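Local coordinates for protein phosphoglycerate dehydrogenase (Lactobacillus plantarum, PDB 3EVT) that probably catalyses the NAD-dependent oxidation of 3-phospho-D-glycerate to 3-phosphooxypyruvate, the first committed step of serine biosynthesis, at residues A32-A35 and A36-D39; T131-L135 and T136-L140; F296-F299 and V300-T304. All blocks are in the same frame, centred on the assembly; numbering follows the deposited sequence.

Contact 1: residues A32-A35 and A36-D39; sequences AVTA and ADYD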
ATOM      1  N   ALA A  32     -38.467   8.011  10.114  1.00 75.91           N
ATOM      2  CA  ALA A  32     -39.401   7.035  10.640  1.00 75.54           C
ATOM      3  C   ALA A  32     -39.103   6.622  12.086  1.00 75.25           C
ATOM      4  O   ALA A  32     -39.773   5.744  12.633  1.00 74.81           O
ATOM      5  CB  ALA A  32     -39.422   5.815   9.734  1.00 75.63           C
ATOM      6  N   VAL A  33     -38.099   7.232  12.707  1.00 75.19           N
ATOM      7  CA  VAL A  33     -37.794   6.855  14.101  1.00 75.23           C
ATOM      8  C   VAL A  33     -38.927   7.307  15.040  1.00 75.10           C
ATOM      9  O   VAL A  33     -39.839   8.019  14.630  1.00 75.12           O
ATOM     10  CB  VAL A  33     -36.427   7.404  14.578  1.00 75.11           C
ATOM     11  CG1 VAL A  33     -36.259   8.798  14.106  1.00 74.92           C
ATOM     12  CG2 VAL A  33     -36.317   7.342  16.105  1.00 75.74           C
ATOM     13  N   THR A  34     -38.891   6.870  16.291  1.00 74.93           N
ATOM     14  CA  THR A  34     -39.948   7.224  17.230  1.00 74.38           C
ATOM     15  C   THR A  34     -39.322   7.090  18.584  1.00 73.71           C
ATOM     16  O   THR A  34     -38.265   6.484  18.696  1.00 73.67           O
ATOM     17  CB  THR A  34     -41.066   6.205  17.261  1.00 74.11           C
ATOM     18  OG1 THR A  34     -40.924   5.448  18.465  1.00 75.21           O
ATOM     19  CG2 THR A  34     -41.020   5.275  16.060  1.00 74.75           C
ATOM     20  N   ALA A  35     -39.969   7.599  19.624  1.00 72.78           N
ATOM     21  CA  ALA A  35     -39.297   7.633  20.922  1.00 71.94           C
ATOM     22  C   ALA A  35     -39.217   6.253  21.532  1.00 71.41           C
ATOM     23  O   ALA A  35     -38.505   6.033  22.504  1.00 71.07           O
ATOM     24  CB  ALA A  35     -39.973   8.584  21.863  1.00 72.31           C
ATOM     25  N   ALA A  36     -39.954   5.313  20.953  1.00 70.87           N
ATOM     26  CA  ALA A  36     -39.851   3.932  21.390  1.00 70.14           C
ATOM     27  C   ALA A  36     -38.499   3.372  20.934  1.00 69.69           C
ATOM     28  O   ALA A  36     -37.892   2.546  21.619  1.00 69.25           O
ATOM     29  CB  ALA A  36     -40.973   3.120  20.818  1.00 70.08           C
ATOM     30  N   ASP A  37     -38.033   3.845  19.780  1.00 69.17           N
ATOM     31  CA  ASP A  37     -36.707   3.464  19.265  1.00 68.77           C
ATOM     32  C   ASP A  37     -35.540   3.980  20.117  1.00 68.17           C
ATOM     33  O   ASP A  37     -34.555   3.290  20.290  1.00 68.49           O
ATOM     34  CB  ASP A  37     -36.550   3.920  17.809  1.00 68.60           C
ATOM     35  CG  ASP A  37     -37.508   3.197  16.873  1.00 68.94           C
ATOM     36  OD1 ASP A  37     -37.691   1.971  17.050  1.00 69.84           O
ATOM     37  OD2 ASP A  37     -38.080   3.848  15.976  1.00 69.31           O
ATOM     38  N   TYR A  38     -35.669   5.184  20.662  1.00 67.15           N
ATOM     39  CA  TYR A  38     -34.538   5.895  21.243  1.00 65.86           C
ATOM     40  C   TYR A  38     -33.491   5.029  21.965  1.00 65.10           C
ATOM     41  O   TYR A  38     -32.295   5.142  21.709  1.00 64.58           O
ATOM     42  CB  TYR A  38     -35.034   7.003  22.176  1.00 66.62           C
ATOM     43  CG  TYR A  38     -35.716   8.176  21.488  1.00 66.88           C
ATOM     44  CD1 TYR A  38     -35.992   8.147  20.133  1.00 68.99           C
ATOM     45  CD2 TYR A  38     -36.111   9.287  22.211  1.00 68.53           C
ATOM     46  CE1 TYR A  38     -36.622   9.205  19.519  1.00 70.34           C
ATOM     47  CE2 TYR A  38     -36.750  10.350  21.612  1.00 69.64           C
ATOM     48  CZ  TYR A  38     -37.002  10.308  20.268  1.00 70.70           C
ATOM     49  OH  TYR A  38     -37.633  11.375  19.652  1.00 72.13           O
ATOM     50  N   ASP A  39     -33.916   4.191  22.896  1.00 63.54           N
ATOM     51  CA  ASP A  39     -32.922   3.490  23.705  1.00 62.70           C
ATOM     52  C   ASP A  39     -32.382   2.248  22.963  1.00 61.01           C
ATOM     53  O   ASP A  39     -31.537   1.525  23.464  1.00 59.34           O
ATOM     54  CB  ASP A  39     -33.486   3.148  25.097  1.00 63.43           C
ATOM     55  CG  ASP A  39     -33.699   4.394  25.965  1.00 66.04           C
ATOM     56  OD1 ASP A  39     -33.441   5.516  25.460  1.00 67.99           O
ATOM     57  OD2 ASP A  39     -34.111   4.258  27.150  1.00 68.14           O
TER
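Val33 CG2, anti to the backbone N, reaches two side chains further along the chain: it is 3.8 Å from Asp37 CB and comes up to the edge of the Tyr38 ring, in its plane, at CE1. These residues lie in the loop that leaves the outermost strand 26-29 of the five-stranded parallel sheet and leads to strand 41-45. Thr34 opens an ST turn: its OG1 accepts from Ala36 N over 2.7 Å. A main-chain bond, Asp37 N to Thr34 O at 2.9 Å, closes the turn behind it, the donor standing 53° out of the carbonyl plane. Thr34 CG2, meanwhile, sits crosswise against the carboxylate of Asp37, 3.3 Å from Asp37 OD2. That same OD2 forms a salt bridge with Lys28 NZ, which also hydrogen-bonds to Ala32 O and so ties the loop back to strand 26-29. Ala35 comes next and lies beneath the Tyr38 ring. Its CA stands over the ring centre, 3.4 Å from the Tyr38 centroid and 10° off the ring normal, a CH-pi contact. Tyr38 CG is anti to the carbonyl carbon (chi1 -69°), and this turns the ring back over the preceding turn, with Leu50 and Thr53 of helix 50-56 also touching the side chain. An alanine here would remove the ring, and Ala35 CA and Val33 CG2 would probably lose the apolar surface they lie against. Ala35 CB completes the overlap, 3.7 Å from Tyr38 CE2.

Contact 2: residues T131-L135 and T136-L140; sequences TTSTL and TGQQL
The carboxamide of Gln138 is the flat group that reaches back across the turn, and it meets Thr134 O within its own plane, only 7° out of it. NE2 donates to Thr134 O over 2.6 Å in a nearly straight bond, with an N-H...O angle of 162°. From the carbonyl's side the approach is different: the amide nitrogen stands above the Thr134 carbonyl plane, 45° out of it, and not on a lone pair. The same NE2 makes a second, weak bond to Ser133 OG at 3.3 Å. Gln138 CG is anti to the carbonyl carbon and the chain runs extended beyond it, which lays the side chain back along Ser133 and Thr134.

The backbone beneath forms a type II beta turn from Leu135 to Gln138, closed by Gln138 N donating to Leu135 O at 2.9 Å. Gly137 occupies the third position with positive phi, where a side chain would run into the carbonyl O of Thr136. Thr134, just before the turn, and Thr136 within it lie side by side and point the same way, Thr134 OG1 coming 3.1 Å from Thr136 CG2 and giving a weak bond to Thr136 O. The turn leads into strand 139-143, the first strand in sequence of the seven-stranded Rossmann-type sheet, while Leu135 packs on Met106, Leu107 and Val110 of helix 93-110. Glu100 of the second subunit receives Leu135 N on one carboxylate oxygen and Thr136 N on the other. The chemistry thus splits in two: the glutamine amide satisfies the carbonyl of Thr134 within the chain, and the first two N-H groups of the turn, those of Leu135 and Thr136, are given to a carboxylate of the second subunit.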
ATOM      1  N   THR A 131      14.946  -5.171 -14.493  1.00 53.83           N
ATOM      2  CA  THR A 131      14.820  -5.895 -13.247  1.00 53.49           C
ATOM      3  C   THR A 131      13.777  -5.202 -12.365  1.00 52.34           C
ATOM      4  O   THR A 131      13.890  -4.016 -12.098  1.00 52.71           O
ATOM      5  CB  THR A 131      16.149  -5.837 -12.490  1.00 54.21           C
ATOM      6  OG1 THR A 131      17.166  -6.413 -13.312  1.00 56.55           O
ATOM      7  CG2 THR A 131      16.078  -6.583 -11.125  1.00 55.13           C
ATOM      8  N   THR A 132      12.778  -5.948 -11.918  1.00 50.88           N
ATOM      9  CA  THR A 132      11.818  -5.462 -10.944  1.00 49.66           C
ATOM     10  C   THR A 132      12.465  -5.227  -9.577  1.00 49.27           C
ATOM     11  O   THR A 132      13.536  -5.788  -9.251  1.00 49.93           O
ATOM     12  CB  THR A 132      10.687  -6.493 -10.717  1.00 49.74           C
ATOM     13  OG1 THR A 132      11.243  -7.803 -10.551  1.00 49.37           O
ATOM     14  CG2 THR A 132       9.696  -6.512 -11.867  1.00 49.34           C
ATOM     15  N   SER A 133      11.790  -4.443  -8.747  1.00 47.61           N
ATOM     16  CA  SER A 133      12.238  -4.230  -7.379  1.00 45.82           C
ATOM     17  C   SER A 133      10.972  -3.986  -6.557  1.00 44.25           C
ATOM     18  O   SER A 133       9.871  -3.956  -7.117  1.00 42.67           O
ATOM     19  CB  SER A 133      13.235  -3.051  -7.347  1.00 46.11           C
ATOM     20  OG  SER A 133      12.673  -1.864  -7.946  1.00 47.95           O
ATOM     21  N   THR A 134      11.101  -3.856  -5.240  1.00 42.94           N
ATOM     22  CA  THR A 134       9.934  -3.648  -4.393  1.00 43.12           C
ATOM     23  C   THR A 134      10.013  -2.263  -3.749  1.00 43.41           C
ATOM     24  O   THR A 134      11.127  -1.726  -3.582  1.00 42.42           O
ATOM     25  CB  THR A 134       9.847  -4.718  -3.249  1.00 43.52           C
ATOM     26  OG1 THR A 134      11.041  -4.693  -2.501  1.00 42.43           O
ATOM     27  CG2 THR A 134       9.645  -6.166  -3.800  1.00 45.32           C
ATOM     28  N   LEU A 135       8.868  -1.700  -3.369  1.00 42.47           N
ATOM     29  CA  LEU A 135       8.877  -0.525  -2.504  1.00 43.66           C
ATOM     30  C   LEU A 135       9.478  -0.818  -1.117  1.00 44.29           C
ATOM     31  O   LEU A 135      10.210   0.003  -0.541  1.00 43.51           O
ATOM     32  CB  LEU A 135       7.466   0.059  -2.355  1.00 43.24           C
ATOM     33  CG  LEU A 135       6.820   0.520  -3.688  1.00 41.03           C
ATOM     34  CD1 LEU A 135       5.519   1.209  -3.431  1.00 42.29           C
ATOM     35  CD2 LEU A 135       7.727   1.408  -4.427  1.00 37.33           C
ATOM     36  N   THR A 136       9.166  -1.993  -0.581  1.00 44.29           N
ATOM     37  CA  THR A 136       9.662  -2.327   0.745  1.00 44.58           C
ATOM     38  C   THR A 136      11.186  -2.168   0.745  1.00 45.07           C
ATOM     39  O   THR A 136      11.879  -2.608  -0.173  1.00 44.65           O
ATOM     40  CB  THR A 136       9.225  -3.706   1.223  1.00 44.54           C
ATOM     41  OG1 THR A 136       9.614  -3.884   2.601  1.00 44.28           O
ATOM     42  CG2 THR A 136       9.816  -4.813   0.347  1.00 44.67           C
ATOM     43  N   GLY A 137      11.694  -1.437   1.720  1.00 45.08           N
ATOM     44  CA  GLY A 137      13.136  -1.305   1.804  1.00 46.52           C
ATOM     45  C   GLY A 137      13.713  -0.093   1.084  1.00 46.78           C
ATOM     46  O   GLY A 137      14.882   0.161   1.242  1.00 48.04           O
ATOM     47  N   GLN A 138      12.919   0.644   0.295  1.00 46.62           N
ATOM     48  CA  GLN A 138      13.446   1.799  -0.461  1.00 46.42           C
ATOM     49  C   GLN A 138      13.160   3.149   0.234  1.00 46.54           C
ATOM     50  O   GLN A 138      12.396   3.212   1.236  1.00 45.51           O
ATOM     51  CB  GLN A 138      12.992   1.767  -1.946  1.00 46.29           C
ATOM     52  CG  GLN A 138      13.297   0.452  -2.689  1.00 47.21           C
ATOM     53  CD  GLN A 138      13.392   0.608  -4.245  1.00 52.63           C
ATOM     54  OE1 GLN A 138      14.107   1.498  -4.736  1.00 53.71           O
ATOM     55  NE2 GLN A 138      12.671  -0.262  -5.019  1.00 50.15           N
ATOM     56  N   GLN A 139      13.837   4.203  -0.238  1.00 46.18           N
ATOM     57  CA  GLN A 139      13.714   5.533   0.358  1.00 46.59           C
ATOM     58  C   GLN A 139      12.835   6.418  -0.481  1.00 44.72           C
ATOM     59  O   GLN A 139      13.043   6.587  -1.675  1.00 45.18           O
ATOM     60  CB  GLN A 139      15.047   6.267   0.471  1.00 47.56           C
ATOM     61  CG  GLN A 139      16.171   5.457   0.968  1.00 54.35           C
ATOM     62  CD  GLN A 139      16.262   5.518   2.459  1.00 60.43           C
ATOM     63  OE1 GLN A 139      16.786   4.594   3.107  1.00 62.51           O
ATOM     64  NE2 GLN A 139      15.733   6.607   3.031  1.00 62.97           N
ATOM     65  N   LEU A 140      11.859   7.002   0.177  1.00 44.84           N
ATOM     66  CA  LEU A 140      10.970   7.976  -0.411  1.00 43.80           C
ATOM     67  C   LEU A 140      11.285   9.354   0.222  1.00 44.03           C
ATOM     68  O   LEU A 140      11.170   9.536   1.420  1.00 43.70           O
ATOM     69  CB  LEU A 140       9.535   7.561  -0.098  1.00 42.71           C
ATOM     70  CG  LEU A 140       8.421   8.525  -0.494  1.00 41.01           C
ATOM     71  CD1 LEU A 140       8.518   8.778  -1.989  1.00 38.99           C
ATOM     72  CD2 LEU A 140       7.011   8.012  -0.117  1.00 34.91           C
TER

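Contact 3: residues F296-F299 and V300-T304; sequences FAQF and VKDGT
The C-terminal turns of helix 284-302 bring Phe296 and Val300 together one turn apart. Val300 CG2 lies over one face of the Phe296 ring, offset toward the rim and 3.8 Å from the ring centroid, a CH-pi contact. Phe296 CG is anti to the backbone N, a setting that swings the ring along the helix to meet the valine, and Tyr22 and Trp25 also stand edge-to-face with this ring. Backbone bonds of the helix run on beneath, with Val300 N to Phe296 O and Lys301 N to Ala297 O, and the straightest joins Asp302 N to Gln298 O at 2.8 Å, with an N-H...O angle of 169°. Gly303 then leaves helical geometry with positive phi. Its N still donates to Phe299 O over 2.8 Å, but from above the carbonyl plane.

The exit from the helix is an Asx turn, in which Asp302 OD1 accepts from Thr304 N at 3.1 Å, on the anti side of the carboxylate. Asp302 CG sits between its backbone N and carbonyl carbon (chi1 68°), a setting that places OD1 within bonding distance of Thr304 N. Gln298 bends at chi2 to bring its amide to the same corner, with its plane 84° from that of the Asp302 carboxylate. Its aliphatic part runs beside Thr304 in the same direction, CG lying 3.1 Å from Thr304 O. Lys301 comes in on the same side of the carboxylate as the Gln298 amide, its NZ forming a long salt bridge to Asp302 OD2 at 3.8 Å.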
ATOM      1  N   PHE A 296     -18.096   0.685  11.084  1.00 42.44           N
ATOM      2  CA  PHE A 296     -19.169  -0.140  11.602  1.00 43.28           C
ATOM      3  C   PHE A 296     -18.804  -1.647  11.617  1.00 44.41           C
ATOM      4  O   PHE A 296     -19.110  -2.331  12.573  1.00 45.25           O
ATOM      5  CB  PHE A 296     -20.462   0.129  10.817  1.00 42.49           C
ATOM      6  CG  PHE A 296     -21.679  -0.681  11.282  1.00 42.63           C
ATOM      7  CD1 PHE A 296     -22.349  -0.368  12.445  1.00 39.22           C
ATOM      8  CD2 PHE A 296     -22.178  -1.706  10.488  1.00 41.45           C
ATOM      9  CE1 PHE A 296     -23.482  -1.107  12.862  1.00 41.96           C
ATOM     10  CE2 PHE A 296     -23.289  -2.448  10.888  1.00 44.74           C
ATOM     11  CZ  PHE A 296     -23.955  -2.146  12.070  1.00 41.94           C
ATOM     12  N   ALA A 297     -18.144  -2.163  10.585  1.00 44.75           N
ATOM     13  CA  ALA A 297     -17.742  -3.567  10.588  1.00 46.24           C
ATOM     14  C   ALA A 297     -16.839  -3.914  11.776  1.00 47.72           C
ATOM     15  O   ALA A 297     -16.989  -4.964  12.409  1.00 47.71           O
ATOM     16  CB  ALA A 297     -17.101  -3.978   9.225  1.00 45.40           C
ATOM     17  N   GLN A 298     -15.955  -2.978  12.113  1.00 49.41           N
ATOM     18  CA  GLN A 298     -14.972  -3.144  13.151  1.00 50.92           C
ATOM     19  C   GLN A 298     -15.650  -2.953  14.498  1.00 51.60           C
ATOM     20  O   GLN A 298     -15.429  -3.738  15.421  1.00 52.10           O
ATOM     21  CB  GLN A 298     -13.871  -2.125  12.942  1.00 50.65           C
ATOM     22  CG  GLN A 298     -12.717  -2.180  13.901  1.00 54.36           C
ATOM     23  CD  GLN A 298     -12.102  -3.554  14.007  1.00 58.16           C
ATOM     24  OE1 GLN A 298     -12.141  -4.370  13.075  1.00 59.36           O
ATOM     25  NE2 GLN A 298     -11.558  -3.840  15.173  1.00 61.20           N
ATOM     26  N   PHE A 299     -16.483  -1.918  14.598  1.00 51.20           N
ATOM     27  CA  PHE A 299     -17.352  -1.724  15.756  1.00 51.32           C
ATOM     28  C   PHE A 299     -18.185  -2.985  16.111  1.00 52.59           C
ATOM     29  O   PHE A 299     -18.341  -3.359  17.279  1.00 51.76           O
ATOM     30  CB  PHE A 299     -18.318  -0.549  15.524  1.00 50.88           C
ATOM     31  CG  PHE A 299     -19.345  -0.442  16.592  1.00 49.15           C
ATOM     32  CD1 PHE A 299     -19.021   0.127  17.818  1.00 47.97           C
ATOM     33  CD2 PHE A 299     -20.598  -0.981  16.408  1.00 46.84           C
ATOM     34  CE1 PHE A 299     -19.946   0.182  18.834  1.00 45.88           C
ATOM     35  CE2 PHE A 299     -21.566  -0.927  17.421  1.00 48.99           C
ATOM     36  CZ  PHE A 299     -21.234  -0.356  18.648  1.00 48.58           C
ATOM     37  N   VAL A 300     -18.761  -3.605  15.094  1.00 53.77           N
ATOM     38  CA  VAL A 300     -19.549  -4.794  15.309  1.00 56.20           C
ATOM     39  C   VAL A 300     -18.628  -5.946  15.782  1.00 57.61           C
ATOM     40  O   VAL A 300     -18.973  -6.665  16.715  1.00 57.72           O
ATOM     41  CB  VAL A 300     -20.365  -5.140  14.051  1.00 56.60           C
ATOM     42  CG1 VAL A 300     -20.758  -6.615  14.043  1.00 58.51           C
ATOM     43  CG2 VAL A 300     -21.598  -4.226  13.963  1.00 54.68           C
ATOM     44  N   LYS A 301     -17.430  -6.042  15.198  1.00 58.98           N
ATOM     45  CA  LYS A 301     -16.437  -7.097  15.500  1.00 59.72           C
ATOM     46  C   LYS A 301     -15.943  -6.934  16.923  1.00 59.97           C
ATOM     47  O   LYS A 301     -15.985  -7.868  17.720  1.00 60.43           O
ATOM     48  CB  LYS A 301     -15.267  -6.999  14.520  1.00 60.01           C
ATOM     49  CG  LYS A 301     -14.139  -8.000  14.701  1.00 64.56           C
ATOM     50  CD  LYS A 301     -13.060  -7.834  13.599  1.00 68.10           C
ATOM     51  CE  LYS A 301     -11.759  -8.591  13.912  1.00 71.34           C
ATOM     52  NZ  LYS A 301     -10.723  -7.740  14.614  1.00 73.28           N
ATOM     53  N   ASP A 302     -15.510  -5.745  17.305  1.00 59.79           N
ATOM     54  CA  ASP A 302     -14.988  -5.681  18.654  1.00 59.52           C
ATOM     55  C   ASP A 302     -15.142  -4.373  19.370  1.00 58.32           C
ATOM     56  O   ASP A 302     -14.447  -4.124  20.351  1.00 58.88           O
ATOM     57  CB  ASP A 302     -13.518  -6.165  18.701  1.00 61.12           C
ATOM     58  CG  ASP A 302     -12.548  -5.225  17.985  1.00 61.63           C
ATOM     59  OD1 ASP A 302     -12.909  -4.069  17.632  1.00 63.48           O
ATOM     60  OD2 ASP A 302     -11.402  -5.661  17.770  1.00 62.89           O
ATOM     61  N   GLY A 303     -16.038  -3.521  18.890  1.00 56.51           N
ATOM     62  CA  GLY A 303     -16.270  -2.275  19.585  1.00 55.09           C
ATOM     63  C   GLY A 303     -15.278  -1.171  19.257  1.00 54.47           C
ATOM     64  O   GLY A 303     -15.419  -0.058  19.742  1.00 55.55           O
ATOM     65  N   THR A 304     -14.288  -1.428  18.416  1.00 52.81           N
ATOM     66  CA  THR A 304     -13.369  -0.344  18.057  1.00 52.27           C
ATOM     67  C   THR A 304     -13.599   0.156  16.620  1.00 51.28           C
ATOM     68  O   THR A 304     -14.341  -0.471  15.852  1.00 50.05           O
ATOM     69  CB  THR A 304     -11.889  -0.800  18.220  1.00 51.97           C
ATOM     70  OG1 THR A 304     -11.641  -1.934  17.362  1.00 51.23           O
ATOM     71  CG2 THR A 304     -11.656  -1.194  19.682  1.00 52.12           C
TER

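In order along the chain come contact 1, contact 2 and contact 3, and none touches another. Contacts 1 and 3, with centres about 23 Å apart, both lie with the domain of the five-stranded parallel sheet, the first in the loop between its strands 26-29 and 41-45, the third at the end of helix 284-302. Contact 2 lies at the entry to strand 139-143 of the seven-stranded Rossmann-type sheet, about 55 Å from contact 1 and 34 Å from contact 3, again between centres. The chain thus leaves the first domain, builds the NAD-binding domain and returns in helix 284-302, the two-domain arrangement of D-2-hydroxyacid dehydrogenases. Contact 2 alone meets the second subunit.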